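PDB 7A0M: TSC1 N-terminal domain from Chaetomium thermophilum, which probably binds phosphoinositide lipids of the lysosomal membrane, helping the TSC complex reach lysosomes and regulate mTORC1 signalling. Local coordinates for residues N231-S235 with P305-V309. Sequence-based numbering, arbitrary orientation.
Sequences NILQS and PWDKV
Q234 lies across one face of the W306 indole: its CG sits 3.7 Å from the centroid of the six-membered ring and 19° off the ring normal, which meets the geometry of a CH-pi contact. Beyond CG the chain runs extended, and its amide plane is tilted only 19° from the ring, with Q234 CD 3.5 Å from W306 CE3. The amide oxygen, Q234 OE1, is hydrogen-bonded to K238 NZ, so it is held from the same helix while the amide lies near the ring. At the ring edge, near its plane, N231 OD1 approaches W306 CZ3 to 3.2 Å, while N231 ND2 is hydrogen-bonded to N193 OD1. One turn on from N231, S235 CB stands 3.7 Å from W306 CZ2. W306 CG is anti to the backbone N (chi1 -180°), which extends the indole from the loop toward helix 228-238. This irregular segment, in the long connection between helices 267-278 and 323-333, thus packs on one helix of the all-helical TSC1 N-terminal domain. W306 NE1 is hydrogen-bonded to D239, whose carboxylate also receives V309 N and pairs with S235 OG. An alanine in place of W306 would probably open a gap against N231, Q234 and S235 and deprive D239 of its indole donor.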
ATOM      1  N   ASN B 231     -22.303 -14.766 -18.895  1.00 59.90           N
ATOM      2  CA  ASN B 231     -22.924 -15.729 -17.995  1.00 53.81           C
ATOM      3  C   ASN B 231     -22.054 -16.020 -16.780  1.00 43.75           C
ATOM      4  O   ASN B 231     -22.578 -16.397 -15.725  1.00 39.82           O
ATOM      5  CB  ASN B 231     -23.245 -17.022 -18.746  1.00 53.74           C
ATOM      6  CG  ASN B 231     -24.479 -16.894 -19.618  1.00 56.73           C
ATOM      7  OD1 ASN B 231     -25.454 -16.243 -19.240  1.00 59.76           O
ATOM      8  ND2 ASN B 231     -24.443 -17.513 -20.791  1.00 44.60           N
ATOM      9  N   ILE B 232     -20.735 -15.870 -16.907  1.00 43.76           N
ATOM     10  CA  ILE B 232     -19.869 -15.904 -15.730  1.00 46.40           C
ATOM     11  C   ILE B 232     -20.246 -14.781 -14.773  1.00 48.17           C
ATOM     12  O   ILE B 232     -20.420 -14.997 -13.568  1.00 48.27           O
ATOM     13  CB  ILE B 232     -18.390 -15.812 -16.146  1.00 43.10           C
ATOM     14  CG1 ILE B 232     -17.995 -17.016 -17.003  1.00 35.32           C
ATOM     15  CG2 ILE B 232     -17.497 -15.709 -14.916  1.00 45.10           C
ATOM     16  CD1 ILE B 232     -16.668 -16.853 -17.710  1.00 34.37           C
ATOM     17  N   LEU B 233     -20.373 -13.561 -15.301  1.00 43.27           N
ATOM     18  CA  LEU B 233     -20.787 -12.430 -14.479  1.00 46.51           C
ATOM     19  C   LEU B 233     -22.205 -12.622 -13.953  1.00 54.41           C
ATOM     20  O   LEU B 233     -22.522 -12.207 -12.832  1.00 59.26           O
ATOM     21  CB  LEU B 233     -20.690 -11.136 -15.285  1.00 37.94           C
ATOM     22  CG  LEU B 233     -19.327 -10.827 -15.909  1.00 41.02           C
ATOM     23  CD1 LEU B 233     -19.306  -9.424 -16.497  1.00 47.71           C
ATOM     24  CD2 LEU B 233     -18.205 -11.002 -14.896  1.00 36.03           C
ATOM     25  N   GLN B 234     -23.074 -13.243 -14.753  1.00 51.65           N
ATOM     26  CA  GLN B 234     -24.448 -13.472 -14.319  1.00 51.21           C
ATOM     27  C   GLN B 234     -24.507 -14.447 -13.149  1.00 53.79           C
ATOM     28  O   GLN B 234     -25.304 -14.264 -12.222  1.00 56.60           O
ATOM     29  CB  GLN B 234     -25.283 -13.976 -15.495  1.00 53.37           C
ATOM     30  CG  GLN B 234     -26.773 -14.033 -15.235  1.00 56.88           C
ATOM     31  CD  GLN B 234     -27.585 -13.851 -16.501  1.00 78.87           C
ATOM     32  OE1 GLN B 234     -28.816 -13.869 -16.470  1.00 87.76           O
ATOM     33  NE2 GLN B 234     -26.900 -13.636 -17.621  1.00 84.11           N
ATOM     34  N   SER B 235     -23.680 -15.494 -13.180  1.00 51.48           N
ATOM     35  CA  SER B 235     -23.588 -16.398 -12.037  1.00 52.49           C
ATOM     36  C   SER B 235     -23.076 -15.669 -10.801  1.00 50.45           C
ATOM     37  O   SER B 235     -23.570 -15.890  -9.689  1.00 62.96           O
ATOM     38  CB  SER B 235     -22.683 -17.581 -12.374  1.00 40.25           C
ATOM     39  OG  SER B 235     -22.516 -18.433 -11.252  1.00 48.20           O
ATOM     40  N   PRO B 305     -34.194 -16.306 -18.988  1.00 83.71           N
ATOM     41  CA  PRO B 305     -34.033 -16.061 -17.554  1.00 88.78           C
ATOM     42  C   PRO B 305     -32.660 -16.500 -17.056  1.00 96.01           C
ATOM     43  O   PRO B 305     -31.643 -16.184 -17.676  1.00103.80           O
ATOM     44  CB  PRO B 305     -35.150 -16.904 -16.925  1.00 89.92           C
ATOM     45  CG  PRO B 305     -36.173 -17.040 -18.006  1.00 95.51           C
ATOM     46  CD  PRO B 305     -35.398 -17.102 -19.287  1.00 94.51           C
ATOM     47  N   TRP B 306     -32.637 -17.216 -15.936  1.00 84.16           N
ATOM     48  CA  TRP B 306     -31.393 -17.715 -15.368  1.00 75.04           C
ATOM     49  C   TRP B 306     -31.741 -18.764 -14.327  1.00 77.60           C
ATOM     50  O   TRP B 306     -32.559 -18.507 -13.440  1.00 72.71           O
ATOM     51  CB  TRP B 306     -30.562 -16.587 -14.739  1.00 67.72           C
ATOM     52  CG  TRP B 306     -29.267 -17.070 -14.145  1.00 62.20           C
ATOM     53  CD1 TRP B 306     -29.012 -17.338 -12.826  1.00 65.84           C
ATOM     54  CD2 TRP B 306     -28.060 -17.372 -14.854  1.00 54.67           C
ATOM     55  NE1 TRP B 306     -27.715 -17.774 -12.674  1.00 65.70           N
ATOM     56  CE2 TRP B 306     -27.112 -17.805 -13.904  1.00 56.08           C
ATOM     57  CE3 TRP B 306     -27.689 -17.313 -16.199  1.00 52.72           C
ATOM     58  CZ2 TRP B 306     -25.817 -18.175 -14.261  1.00 48.38           C
ATOM     59  CZ3 TRP B 306     -26.405 -17.679 -16.549  1.00 58.36           C
ATOM     60  CH2 TRP B 306     -25.484 -18.105 -15.586  1.00 52.96           C
ATOM     61  N   ASP B 307     -31.125 -19.936 -14.441  1.00 78.99           N
ATOM     62  CA  ASP B 307     -31.375 -21.041 -13.520  1.00 68.03           C
ATOM     63  C   ASP B 307     -30.341 -20.938 -12.409  1.00 79.01           C
ATOM     64  O   ASP B 307     -29.191 -21.351 -12.573  1.00 85.96           O
ATOM     65  CB  ASP B 307     -31.290 -22.375 -14.254  1.00 76.50           C
ATOM     66  CG  ASP B 307     -31.884 -23.520 -13.461  1.00 80.28           C
ATOM     67  OD1 ASP B 307     -32.591 -23.247 -12.470  1.00 78.26           O
ATOM     68  OD2 ASP B 307     -31.651 -24.692 -13.829  1.00 82.38           O
ATOM     69  N   LYS B 308     -30.754 -20.383 -11.273  1.00 78.19           N
ATOM     70  CA  LYS B 308     -29.835 -20.148 -10.171  1.00 74.90           C
ATOM     71  C   LYS B 308     -29.445 -21.454  -9.495  1.00 77.28           C
ATOM     72  O   LYS B 308     -30.256 -22.374  -9.365  1.00 70.93           O
ATOM     73  CB  LYS B 308     -30.463 -19.211  -9.141  1.00 73.48           C
ATOM     74  CG  LYS B 308     -30.773 -17.815  -9.652  1.00 75.21           C
ATOM     75  CD  LYS B 308     -31.119 -16.886  -8.496  1.00 73.17           C
ATOM     76  CE  LYS B 308     -32.113 -17.533  -7.539  1.00 75.63           C
ATOM     77  NZ  LYS B 308     -32.411 -16.664  -6.366  1.00 83.13           N
ATOM     78  N   VAL B 309     -28.196 -21.525  -9.049  1.00 75.49           N
ATOM     79  CA  VAL B 309     -27.765 -22.564  -8.125  1.00 74.30           C
ATOM     80  C   VAL B 309     -27.992 -22.035  -6.716  1.00 68.36           C
ATOM     81  O   VAL B 309     -27.432 -21.002  -6.332  1.00 65.53           O
ATOM     82  CB  VAL B 309     -26.293 -22.943  -8.347  1.00 67.76           C
ATOM     83  CG1 VAL B 309     -25.866 -24.013  -7.351  1.00 60.81           C
ATOM     84  CG2 VAL B 309     -26.075 -23.414  -9.774  1.00 73.10           C
TER